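Local coordinates for protein arginase (PDB 2EF5) that probably hydrolyses L-arginine to L-ornithine and urea at a centre of two manganese ions, at residues 119-124 / 172-177; 160-165 / 181-186; 166-171 / 231-236; 215-220 / 260-265. All coordinates share one frame; numbering follows the deposited sequence.

Interaction 1. Residues 119-124 / 172-177. With MN (manganese (II) ion), chain H.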
loop_
_atom_site.group_PDB
_atom_site.type_symbol
_atom_site.label_atom_id
_atom_site.label_comp_id
_atom_site.label_asym_id
_atom_site.label_seq_id
_atom_site.Cartn_x
_atom_site.Cartn_y
_atom_site.Cartn_z
ATOM N N ALA A 119 5.726 8.206 -27.152
ATOM C CA ALA A 119 4.919 8.846 -26.116
ATOM C C ALA A 119 3.653 7.998 -25.971
ATOM O O ALA A 119 2.941 8.096 -24.967
ATOM C CB ALA A 119 4.548 10.261 -26.520
ATOM N N HIS A 120 3.379 7.173 -26.982
ATOM C CA HIS A 120 2.210 6.293 -26.961
ATOM C C HIS A 120 2.650 4.836 -27.019
ATOM O O HIS A 120 3.801 4.548 -27.340
ATOM C CB HIS A 120 1.290 6.595 -28.146
ATOM C CG HIS A 120 0.905 8.034 -28.253
ATOM N ND1 HIS A 120 1.645 8.954 -28.963
ATOM C CD2 HIS A 120 -0.118 8.728 -27.693
ATOM C CE1 HIS A 120 1.101 10.154 -28.837
ATOM N NE2 HIS A 120 0.029 10.040 -28.070
ATOM N N ALA A 121 1.730 3.926 -26.718
ATOM C CA ALA A 121 2.026 2.497 -26.719
ATOM C C ALA A 121 1.658 1.810 -28.029
ATOM O O ALA A 121 2.150 0.717 -28.311
ATOM C CB ALA A 121 1.303 1.820 -25.565
ATOM N N ASP A 122 0.803 2.449 -28.822
ATOM C CA ASP A 122 0.359 1.888 -30.098
ATOM C C ASP A 122 -0.043 0.431 -29.903
ATOM O O ASP A 122 0.246 -0.422 -30.748
ATOM C CB ASP A 122 1.476 1.959 -31.145
ATOM C CG ASP A 122 1.885 3.382 -31.467
ATOM O OD1 ASP A 122 0.996 4.254 -31.551
ATOM O OD2 ASP A 122 3.093 3.622 -31.650
ATOM N N PHE A 123 -0.714 0.160 -28.787
ATOM C CA PHE A 123 -1.133 -1.190 -28.450
ATOM C C PHE A 123 -2.651 -1.393 -28.514
ATOM O O PHE A 123 -3.202 -2.241 -27.803
ATOM C CB PHE A 123 -0.625 -1.544 -27.054
ATOM C CG PHE A 123 -0.213 -2.984 -26.903
ATOM C CD1 PHE A 123 0.965 -3.445 -27.472
ATOM C CD2 PHE A 123 -1.003 -3.876 -26.191
ATOM C CE1 PHE A 123 1.354 -4.777 -27.334
ATOM C CE2 PHE A 123 -0.632 -5.205 -26.045
ATOM C CZ PHE A 123 0.550 -5.662 -26.617
ATOM N N ASN A 124 -3.325 -0.618 -29.356
ATOM C CA ASN A 124 -4.776 -0.737 -29.506
ATOM C C ASN A 124 -5.154 -1.853 -30.479
ATOM O O ASN A 124 -4.340 -2.302 -31.288
ATOM C CB ASN A 124 -5.372 0.581 -30.023
ATOM C CG ASN A 124 -5.678 1.566 -28.914
ATOM O OD1 ASN A 124 -5.335 2.746 -29.004
ATOM N ND2 ASN A 124 -6.344 1.092 -27.868
ATOM N N PRO A 172 -7.743 3.553 -22.132
ATOM C CA PRO A 172 -8.149 2.544 -21.144
ATOM C C PRO A 172 -7.964 1.106 -21.644
ATOM O O PRO A 172 -7.434 0.254 -20.930
ATOM C CB PRO A 172 -9.615 2.887 -20.887
ATOM C CG PRO A 172 -9.649 4.374 -21.084
ATOM C CD PRO A 172 -8.811 4.548 -22.336
ATOM N N GLY A 173 -8.399 0.844 -22.872
ATOM C CA GLY A 173 -8.268 -0.488 -23.430
ATOM C C GLY A 173 -6.817 -0.905 -23.579
ATOM O O GLY A 173 -6.472 -2.068 -23.360
ATOM N N GLU A 174 -5.962 0.039 -23.957
ATOM C CA GLU A 174 -4.540 -0.253 -24.124
ATOM C C GLU A 174 -3.928 -0.740 -22.825
ATOM O O GLU A 174 -3.151 -1.697 -22.809
ATOM C CB GLU A 174 -3.775 0.988 -24.568
ATOM C CG GLU A 174 -3.760 1.232 -26.050
ATOM C CD GLU A 174 -2.825 2.367 -26.416
ATOM O OE1 GLU A 174 -3.031 3.490 -25.911
ATOM O OE2 GLU A 174 -1.887 2.130 -27.204
ATOM N N LYS A 175 -4.263 -0.056 -21.737
ATOM C CA LYS A 175 -3.745 -0.427 -20.430
ATOM C C LYS A 175 -4.065 -1.890 -20.141
ATOM O O LYS A 175 -3.188 -2.655 -19.727
ATOM C CB LYS A 175 -4.344 0.480 -19.353
ATOM C CG LYS A 175 -4.083 1.959 -19.608
ATOM C CD LYS A 175 -4.540 2.828 -18.451
ATOM C CE LYS A 175 -4.372 4.302 -18.773
ATOM N NZ LYS A 175 -4.783 5.176 -17.642
ATOM N N ARG A 176 -5.317 -2.281 -20.376
ATOM C CA ARG A 176 -5.738 -3.662 -20.153
ATOM C C ARG A 176 -4.915 -4.648 -20.980
ATOM O O ARG A 176 -4.371 -5.616 -20.444
ATOM C CB ARG A 176 -7.223 -3.846 -20.499
ATOM C CG ARG A 176 -8.195 -3.425 -19.408
ATOM C CD ARG A 176 -9.627 -3.918 -19.680
ATOM N NE ARG A 176 -10.219 -3.333 -20.883
ATOM C CZ ARG A 176 -10.218 -3.904 -22.086
ATOM N NH1 ARG A 176 -9.658 -5.093 -22.266
ATOM N NH2 ARG A 176 -10.777 -3.277 -23.112
ATOM N N LEU A 177 -4.828 -4.403 -22.284
ATOM C CA LEU A 177 -4.085 -5.285 -23.175
ATOM C C LEU A 177 -2.610 -5.390 -22.789
ATOM O O LEU A 177 -2.033 -6.481 -22.783
ATOM C CB LEU A 177 -4.221 -4.805 -24.624
ATOM C CG LEU A 177 -5.630 -4.881 -25.214
ATOM C CD1 LEU A 177 -5.611 -4.353 -26.634
ATOM C CD2 LEU A 177 -6.126 -6.321 -25.184
HETATM MN MN MN H . 3.928 5.571 -32.337
HETATM O O HOH W 1 -0.948 5.013 -26.365
#

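Interaction 2. Residues 160-165 / 181-186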
loop_
_atom_site.group_PDB
_atom_site.type_symbol
_atom_site.label_atom_id
_atom_site.label_comp_id
_atom_site.label_asym_id
_atom_site.label_seq_id
_atom_site.Cartn_x
_atom_site.Cartn_y
_atom_site.Cartn_z
ATOM N N LYS A 160 6.571 -10.527 -24.430
ATOM C CA LYS A 160 7.589 -10.525 -23.391
ATOM C C LYS A 160 8.946 -10.036 -23.874
ATOM O O LYS A 160 9.843 -9.799 -23.064
ATOM C CB LYS A 160 7.712 -11.924 -22.774
ATOM C CG LYS A 160 6.432 -12.368 -22.060
ATOM C CD LYS A 160 6.608 -13.687 -21.314
ATOM C CE LYS A 160 5.358 -14.023 -20.510
ATOM N NZ LYS A 160 5.518 -15.277 -19.716
ATOM N N ASP A 161 9.102 -9.887 -25.187
ATOM C CA ASP A 161 10.356 -9.402 -25.744
ATOM C C ASP A 161 10.165 -7.964 -26.225
ATOM O O ASP A 161 10.890 -7.484 -27.096
ATOM C CB ASP A 161 10.821 -10.285 -26.903
ATOM C CG ASP A 161 11.097 -11.716 -26.474
ATOM O OD1 ASP A 161 11.663 -11.904 -25.380
ATOM O OD2 ASP A 161 10.764 -12.650 -27.237
ATOM N N VAL A 162 9.178 -7.285 -25.643
ATOM C CA VAL A 162 8.875 -5.900 -25.991
ATOM C C VAL A 162 9.026 -4.993 -24.771
ATOM O O VAL A 162 8.643 -5.356 -23.664
ATOM C CB VAL A 162 7.427 -5.742 -26.520
ATOM C CG1 VAL A 162 7.089 -4.249 -26.705
ATOM C CG2 VAL A 162 7.264 -6.487 -27.846
ATOM N N VAL A 163 9.602 -3.817 -24.978
ATOM C CA VAL A 163 9.763 -2.848 -23.899
ATOM C C VAL A 163 9.398 -1.479 -24.452
ATOM O O VAL A 163 9.893 -1.082 -25.503
ATOM C CB VAL A 163 11.224 -2.793 -23.357
ATOM C CG1 VAL A 163 11.315 -1.777 -22.232
ATOM C CG2 VAL A 163 11.662 -4.165 -22.840
ATOM N N LEU A 164 8.505 -0.785 -23.753
ATOM C CA LEU A 164 8.065 0.548 -24.139
ATOM C C LEU A 164 8.806 1.538 -23.249
ATOM O O LEU A 164 8.911 1.323 -22.041
ATOM C CB LEU A 164 6.558 0.696 -23.920
ATOM C CG LEU A 164 5.615 0.116 -24.976
ATOM C CD1 LEU A 164 4.191 -0.005 -24.426
ATOM C CD2 LEU A 164 5.635 1.035 -26.194
ATOM N N VAL A 165 9.309 2.618 -23.840
ATOM C CA VAL A 165 10.040 3.627 -23.080
ATOM C C VAL A 165 9.570 5.027 -23.441
ATOM O O VAL A 165 9.508 5.381 -24.619
ATOM C CB VAL A 165 11.572 3.544 -23.359
ATOM C CG1 VAL A 165 12.322 4.570 -22.501
ATOM C CG2 VAL A 165 12.090 2.133 -23.086
ATOM N N ALA A 181 -1.039 -8.812 -21.658
ATOM C CA ALA A 181 0.067 -9.339 -22.450
ATOM C C ALA A 181 1.393 -9.401 -21.694
ATOM O O ALA A 181 2.312 -10.097 -22.114
ATOM C CB ALA A 181 0.231 -8.509 -23.721
ATOM N N GLY A 182 1.497 -8.671 -20.589
ATOM C CA GLY A 182 2.730 -8.690 -19.818
ATOM C C GLY A 182 3.874 -7.900 -20.440
ATOM O O GLY A 182 5.043 -8.270 -20.306
ATOM N N VAL A 183 3.541 -6.813 -21.126
ATOM C CA VAL A 183 4.552 -5.974 -21.754
ATOM C C VAL A 183 5.217 -5.077 -20.708
ATOM O O VAL A 183 4.536 -4.464 -19.885
ATOM C CB VAL A 183 3.924 -5.086 -22.860
ATOM C CG1 VAL A 183 4.957 -4.092 -23.387
ATOM C CG2 VAL A 183 3.403 -5.964 -23.995
ATOM N N ARG A 184 6.545 -5.020 -20.729
ATOM C CA ARG A 184 7.285 -4.175 -19.792
ATOM C C ARG A 184 7.129 -2.733 -20.275
ATOM O O ARG A 184 7.518 -2.402 -21.399
ATOM C CB ARG A 184 8.764 -4.567 -19.779
ATOM C CG ARG A 184 9.661 -3.646 -18.947
ATOM C CD ARG A 184 9.302 -3.683 -17.472
ATOM N NE ARG A 184 9.503 -5.007 -16.895
ATOM C CZ ARG A 184 10.687 -5.528 -16.591
ATOM N NH1 ARG A 184 11.799 -4.833 -16.803
ATOM N NH2 ARG A 184 10.759 -6.751 -16.078
ATOM N N VAL A 185 6.558 -1.882 -19.428
ATOM C CA VAL A 185 6.325 -0.488 -19.791
ATOM C C VAL A 185 7.012 0.521 -18.868
ATOM O O VAL A 185 6.847 0.480 -17.647
ATOM C CB VAL A 185 4.820 -0.171 -19.784
ATOM C CG1 VAL A 185 4.580 1.260 -20.243
ATOM C CG2 VAL A 185 4.081 -1.156 -20.684
ATOM N N TYR A 186 7.785 1.423 -19.460
ATOM C CA TYR A 186 8.455 2.467 -18.700
ATOM C C TYR A 186 7.819 3.804 -19.088
ATOM O O TYR A 186 8.170 4.399 -20.105
ATOM C CB TYR A 186 9.957 2.475 -19.008
ATOM C CG TYR A 186 10.716 1.299 -18.424
ATOM C CD1 TYR A 186 10.985 1.227 -17.053
ATOM C CD2 TYR A 186 11.146 0.242 -19.235
ATOM C CE1 TYR A 186 11.658 0.134 -16.502
ATOM C CE2 TYR A 186 11.818 -0.859 -18.688
ATOM C CZ TYR A 186 12.067 -0.905 -17.321
ATOM O OH TYR A 186 12.694 -2.000 -16.767
HETATM O O HOH W 2 7.918 -7.279 -21.917
#

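Interaction 3. Residues 166-171 / 231-236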
loop_
_atom_site.group_PDB
_atom_site.type_symbol
_atom_site.label_atom_id
_atom_site.label_comp_id
_atom_site.label_asym_id
_atom_site.label_seq_id
_atom_site.Cartn_x
_atom_site.Cartn_y
_atom_site.Cartn_z
ATOM N N GLY A 166 9.238 5.813 -22.420
ATOM C CA GLY A 166 8.808 7.185 -22.628
ATOM C C GLY A 166 7.313 7.414 -22.734
ATOM O O GLY A 166 6.882 8.535 -22.985
ATOM N N VAL A 167 6.518 6.367 -22.531
ATOM C CA VAL A 167 5.070 6.484 -22.646
ATOM C C VAL A 167 4.456 7.471 -21.659
ATOM O O VAL A 167 4.808 7.485 -20.479
ATOM C CB VAL A 167 4.394 5.100 -22.479
ATOM C CG1 VAL A 167 2.894 5.248 -22.462
ATOM C CG2 VAL A 167 4.815 4.190 -23.619
ATOM N N ARG A 168 3.533 8.296 -22.143
ATOM C CA ARG A 168 2.878 9.268 -21.280
ATOM C C ARG A 168 1.409 9.470 -21.642
ATOM O O ARG A 168 0.756 10.371 -21.123
ATOM C CB ARG A 168 3.626 10.605 -21.340
ATOM C CG ARG A 168 3.384 11.415 -22.597
ATOM C CD ARG A 168 4.464 12.470 -22.802
ATOM N NE ARG A 168 5.710 11.806 -23.132
ATOM C CZ ARG A 168 6.512 12.149 -24.131
ATOM N NH1 ARG A 168 6.220 13.174 -24.922
ATOM N NH2 ARG A 168 7.600 11.432 -24.351
ATOM N N SER A 169 0.889 8.634 -22.531
ATOM C CA SER A 169 -0.507 8.745 -22.940
ATOM C C SER A 169 -1.030 7.392 -23.405
ATOM O O SER A 169 -0.551 6.840 -24.399
ATOM C CB SER A 169 -0.650 9.777 -24.063
ATOM O OG SER A 169 -2.010 9.933 -24.437
ATOM N N LEU A 170 -2.017 6.868 -22.676
ATOM C CA LEU A 170 -2.609 5.563 -22.974
ATOM C C LEU A 170 -4.134 5.568 -22.918
ATOM O O LEU A 170 -4.740 6.319 -22.149
ATOM C CB LEU A 170 -2.112 4.520 -21.971
ATOM C CG LEU A 170 -0.620 4.210 -21.907
ATOM C CD1 LEU A 170 -0.326 3.381 -20.670
ATOM C CD2 LEU A 170 -0.199 3.482 -23.169
ATOM N N ASP A 171 -4.747 4.718 -23.736
ATOM C CA ASP A 171 -6.198 4.588 -23.742
ATOM C C ASP A 171 -6.542 3.495 -22.726
ATOM O O ASP A 171 -5.734 2.601 -22.469
ATOM C CB ASP A 171 -6.704 4.196 -25.137
ATOM C CG ASP A 171 -6.447 5.272 -26.178
ATOM O OD1 ASP A 171 -6.814 6.438 -25.918
ATOM O OD2 ASP A 171 -5.889 4.956 -27.256
ATOM N N THR A 231 0.853 13.951 -32.847
ATOM C CA THR A 231 0.208 13.930 -31.544
ATOM C C THR A 231 1.174 14.289 -30.419
ATOM O O THR A 231 1.628 13.423 -29.667
ATOM C CB THR A 231 -0.416 12.547 -31.270
ATOM O OG1 THR A 231 -1.152 12.126 -32.426
ATOM C CG2 THR A 231 -1.365 12.614 -30.087
ATOM N N PRO A 232 1.501 15.582 -30.288
ATOM C CA PRO A 232 2.420 16.025 -29.238
ATOM C C PRO A 232 1.826 15.863 -27.847
ATOM O O PRO A 232 0.637 16.095 -27.633
ATOM C CB PRO A 232 2.669 17.488 -29.596
ATOM C CG PRO A 232 1.360 17.899 -30.205
ATOM C CD PRO A 232 1.041 16.723 -31.099
ATOM N N VAL A 233 2.667 15.456 -26.905
ATOM C CA VAL A 233 2.250 15.271 -25.527
ATOM C C VAL A 233 3.338 15.869 -24.644
ATOM O O VAL A 233 4.498 15.454 -24.704
ATOM C CB VAL A 233 2.084 13.775 -25.185
ATOM C CG1 VAL A 233 1.467 13.632 -23.803
ATOM C CG2 VAL A 233 1.218 13.088 -26.232
ATOM N N PRO A 234 2.984 16.871 -23.822
ATOM C CA PRO A 234 3.957 17.515 -22.934
ATOM C C PRO A 234 4.583 16.554 -21.926
ATOM O O PRO A 234 4.008 15.508 -21.609
ATOM C CB PRO A 234 3.136 18.612 -22.261
ATOM C CG PRO A 234 1.754 18.026 -22.233
ATOM C CD PRO A 234 1.637 17.434 -23.617
ATOM N N GLY A 235 5.767 16.921 -21.437
ATOM C CA GLY A 235 6.469 16.105 -20.463
ATOM C C GLY A 235 7.200 14.921 -21.061
ATOM O O GLY A 235 7.152 13.821 -20.510
ATOM N N GLY A 236 7.882 15.145 -22.183
ATOM C CA GLY A 236 8.610 14.066 -22.831
ATOM C C GLY A 236 10.080 14.038 -22.471
ATOM O O GLY A 236 10.519 14.732 -21.552
#

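Interaction 4. Residues 215-220 / 260-265. With MN (manganese (II) ion), chain G; MN (manganese (II) ion), chain H.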
loop_
_atom_site.group_PDB
_atom_site.type_symbol
_atom_site.label_atom_id
_atom_site.label_comp_id
_atom_site.label_asym_id
_atom_site.label_seq_id
_atom_site.Cartn_x
_atom_site.Cartn_y
_atom_site.Cartn_z
ATOM N N SER A 215 12.417 1.159 -32.395
ATOM C CA SER A 215 11.432 1.913 -33.151
ATOM C C SER A 215 11.289 3.254 -32.444
ATOM O O SER A 215 10.735 3.336 -31.351
ATOM C CB SER A 215 10.095 1.162 -33.185
ATOM O OG SER A 215 9.260 1.694 -34.193
ATOM N N LEU A 216 11.789 4.305 -33.081
ATOM C CA LEU A 216 11.760 5.635 -32.489
ATOM C C LEU A 216 10.711 6.577 -33.073
ATOM O O LEU A 216 10.795 6.988 -34.230
ATOM C CB LEU A 216 13.163 6.260 -32.603
ATOM C CG LEU A 216 13.408 7.684 -32.092
ATOM C CD1 LEU A 216 13.097 7.777 -30.598
ATOM C CD2 LEU A 216 14.872 8.056 -32.358
ATOM N N ASP A 217 9.713 6.900 -32.254
ATOM C CA ASP A 217 8.656 7.817 -32.645
ATOM C C ASP A 217 9.115 9.190 -32.165
ATOM O O ASP A 217 9.432 9.364 -30.990
ATOM C CB ASP A 217 7.338 7.449 -31.958
ATOM C CG ASP A 217 6.172 8.266 -32.471
ATOM O OD1 ASP A 217 6.324 9.495 -32.611
ATOM O OD2 ASP A 217 5.097 7.687 -32.730
ATOM N N ALA A 218 9.156 10.155 -33.077
ATOM C CA ALA A 218 9.605 11.502 -32.746
ATOM C C ALA A 218 8.851 12.116 -31.580
ATOM O O ALA A 218 9.406 12.941 -30.855
ATOM C CB ALA A 218 9.477 12.412 -33.975
ATOM N N ASP A 219 7.596 11.721 -31.388
ATOM C CA ASP A 219 6.815 12.306 -30.312
ATOM C C ASP A 219 7.226 11.911 -28.903
ATOM O O ASP A 219 6.631 12.383 -27.950
ATOM C CB ASP A 219 5.316 12.040 -30.508
ATOM C CG ASP A 219 4.920 10.604 -30.220
ATOM O OD1 ASP A 219 5.722 9.824 -29.673
ATOM O OD2 ASP A 219 3.769 10.259 -30.539
ATOM N N VAL A 220 8.237 11.055 -28.760
ATOM C CA VAL A 220 8.680 10.667 -27.421
ATOM C C VAL A 220 9.437 11.848 -26.815
ATOM O O VAL A 220 9.503 12.005 -25.600
ATOM C CB VAL A 220 9.612 9.427 -27.456
ATOM C CG1 VAL A 220 10.969 9.798 -28.033
ATOM C CG2 VAL A 220 9.759 8.854 -26.060
ATOM N N LEU A 260 12.591 5.413 -37.816
ATOM C CA LEU A 260 12.574 6.827 -37.436
ATOM C C LEU A 260 11.227 7.269 -37.993
ATOM O O LEU A 260 11.100 7.532 -39.185
ATOM C CB LEU A 260 13.711 7.593 -38.112
ATOM C CG LEU A 260 15.133 7.191 -37.719
ATOM C CD1 LEU A 260 16.125 8.029 -38.521
ATOM C CD2 LEU A 260 15.346 7.411 -36.222
ATOM N N VAL A 261 10.219 7.335 -37.132
ATOM C CA VAL A 261 8.871 7.652 -37.583
ATOM C C VAL A 261 8.187 8.887 -37.013
ATOM O O VAL A 261 8.680 9.531 -36.095
ATOM C CB VAL A 261 7.924 6.456 -37.302
ATOM C CG1 VAL A 261 8.473 5.176 -37.942
ATOM C CG2 VAL A 261 7.785 6.259 -35.791
ATOM N N GLU A 262 7.025 9.176 -37.594
ATOM C CA GLU A 262 6.146 10.270 -37.197
ATOM C C GLU A 262 6.675 11.705 -37.317
ATOM O O GLU A 262 6.140 12.621 -36.693
ATOM C CB GLU A 262 5.638 10.005 -35.776
ATOM C CG GLU A 262 4.773 8.737 -35.641
ATOM C CD GLU A 262 3.359 8.911 -36.197
ATOM O OE1 GLU A 262 2.765 9.984 -35.981
ATOM O OE2 GLU A 262 2.832 7.973 -36.835
ATOM N N VAL A 263 7.716 11.908 -38.113
ATOM C CA VAL A 263 8.234 13.257 -38.316
ATOM C C VAL A 263 7.242 13.975 -39.248
ATOM O O VAL A 263 6.931 13.479 -40.333
ATOM C CB VAL A 263 9.639 13.228 -38.975
ATOM C CG1 VAL A 263 10.104 14.643 -39.282
ATOM C CG2 VAL A 263 10.630 12.539 -38.047
ATOM N N ASN A 264 6.744 15.132 -38.821
ATOM C CA ASN A 264 5.778 15.891 -39.617
ATOM C C ASN A 264 6.309 17.302 -39.850
ATOM O O ASN A 264 6.100 18.197 -39.035
ATOM C CB ASN A 264 4.433 15.961 -38.888
ATOM C CG ASN A 264 3.309 16.471 -39.777
ATOM O OD1 ASN A 264 3.546 17.202 -40.734
ATOM N ND2 ASN A 264 2.074 16.092 -39.453
ATOM N N PRO A 265 7.006 17.516 -40.974
ATOM C CA PRO A 265 7.560 18.838 -41.279
ATOM C C PRO A 265 6.553 19.984 -41.342
ATOM O O PRO A 265 6.911 21.136 -41.119
ATOM C CB PRO A 265 8.305 18.610 -42.602
ATOM C CG PRO A 265 7.587 17.465 -43.221
ATOM C CD PRO A 265 7.312 16.555 -42.049
HETATM MN MN MN G . 3.461 8.095 -30.898
HETATM MN MN MN H . 3.928 5.571 -32.337
HETATM O O HOH W 3 3.683 10.968 -33.403
#

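Interaction 1. Residues 119-124 / 172-177
The metal-binding loop of the arginase fold, which follows strand 113-117, rests on the first turns of helix 172-181, with Ala121, Phe123 and Asn124 gathered around Glu174. Glu174 suits the place because its chain can cross from helix to loop: CG lies anti to the carbonyl carbon, and the chain runs on extended (chi2 -172°) to a carboxylate that holds two backbone N-H groups of the loop, one directly and one through a water. Its OE2 accepts from Phe123 N at 2.8 Å with an N-H...O angle of 161°, using the anti lone pair. OE1 accepts from the water at 2.6 Å, which accepts from Ala121 N at 2.9 Å. OE1 also accepts from the N of Asp171, the N-cap residue of the helix, and the nearby helix start may favour the negative charge. The amide of Asn124 stacks on the carboxylate, the planes 25° apart. An alanine at Glu174 would probably leave Phe123 N without its acceptor and the water with one grip fewer, letting the loop shift. On the far side of that loop Asp122 OD2 binds a manganese ion at 2.2 Å, beside His96, Asp118 and Asp217, and accepts from Trp116 NE1. Leu177 CB makes the apolar contact, 3.7 Å from Phe123 CD2 at the ring edge, while Leu177 CD1 covers Phe123 O at 3.4 Å, an oxygen with no hydrogen-bond partner in the model.

Interaction 2. Residues 160-165 / 181-186
Val163 turns CG1 anti to its backbone N (chi1 -179°) and Tyr186 sets CG anti to its carbonyl carbon (chi1 -72°), which brings the methyl to the edge of the ring, CG1 to CD2 at 3.6 Å. Beneath them the strands run parallel. Leu164 sits between two neighbours of the other strand: its N donates to Arg184 O at 3.0 Å, and its O accepts from Tyr186 N at 2.8 Å. Where the strands begin to part, a water takes over, accepting from Arg184 N at 2.9 Å and lying within bonding distance of Val162 O. Beta-branched valines suit such extended backbone; on the face of Leu164 and Val185 the side chains lie side by side, Leu164 CD1 to Val185 CG2 at 3.9 Å. Tyr186 OH accepts from Arg184 NH1 at 3.0 Å and is also bonded to Glu202. Gly182, with positive phi, ends the preceding helix in a Schellman motif and lets the chain turn into its strand. Strand 162-167, helix 172-181 and strand 184-187 form a beta-alpha-beta crossover at the sheet's margin: helix 196-206 covers the Val163 and Tyr186 face, helices 172-181 and 138-142 pack against Leu164, and strand 113-117 continues the sheet beyond 162-167.

Interaction 3. Residues 166-171 / 231-236
Two loops at the C-terminal rim of the parallel sheet, the one leaving strand 162-167 and the one leading to helix 239-252, are joined by Arg168, whose side chain runs alongside Val233 to Gly236. CG occupies the crowded position between backbone N and carbonyl carbon (chi1 76°), and a bend at chi3 turns the guanidinium across the second loop. NH1 donates to Val233 O at 2.9 Å, the carbonyl lying near the guanidinium plane. NH2 donates to Gly166 O at 3.3 Å and also bonds Val220 O, at a modelled length too short to trust. The aliphatic part is packed too, CG lying 3.7 Å from Val233 CB. Gly236 lies over one face of the guanidinium; Gly235, whose positive phi favours glycine, makes the turn before it. An alanine in place of Arg168 would probably leave Val233 O and Gly166 O without this donor and Val233 without the aliphatic chain packed against it. Ile289 of a neighbouring subunit packs on Arg168, so the contact reaches the subunit interface. The side chain of Val233 is also about 4 Å from that of His120, a manganese ligand, and such loops beyond the C-terminal strand ends frame the metal site of the arginase alpha/beta fold.

Interaction 4. Residues 215-220 / 260-265
Leu216 and Ala218 are bound to Val261 through the backbone: Leu216 O accepts from Val261 N at 3.0 Å with an almost straight N-H...O angle of 175°, and Val261 O accepts from Ala218 N at 3.1 Å. Between these bonds Asp217 directs CG anti to its backbone N (chi1 -173°), bringing the carboxylate to the metals. Its OD2 bridges the two manganese ions, 2.5 Å from each, while OD1 accepts from Asp219 N at 2.8 Å in an Asx turn. Asp219 OD2 binds one ion at 2.2 Å, and its OD1 accepts from Ala119 N. Strands 212-217 and 255-261 are the parallel pair of a beta-alpha-beta unit, and the C-terminal end of strand 212-217 carries the Asp-x-Asp pair of the arginase binuclear centre, with His96, Asp118, His120 and Asp122 as further ligands. Glu262 folds over the Asp217 carboxylate with its methylene groups, CB lying 3.3 Å from OD1. Its OE2 accepts from His96 N, and OE1 is met by a water at 2.9 Å that also reaches Asp219 OD2. Apolar residues suit the rest: Leu216 CD2 touches Leu260 CD2 at 3.9 Å, and the small Ala218 fits beneath helix 272-284, its CB against Val263 CG2.

Interaction 4 lies deepest, about 7 Å from the chain's centre to its own, whereas interactions 1 to 3 lie 14 to 16 Å out and interaction 3 is partly buried at a subunit boundary. Interactions 2 and 4 are neighbouring-strand pairs of one parallel sheet: the first has no metal and lies at its margin, the second ends in metal ligands. Interaction 1 ties a loop to a helix and interaction 3 joins two loops, each around one long charged side chain, an acceptor in the first and a donor in the second. Interactions 1 and 4 share a manganese ion. Strand 162-167 serves interactions 2 and 3, while Ala121 CB packs on Leu164 CD1, linking interactions 1 and 2.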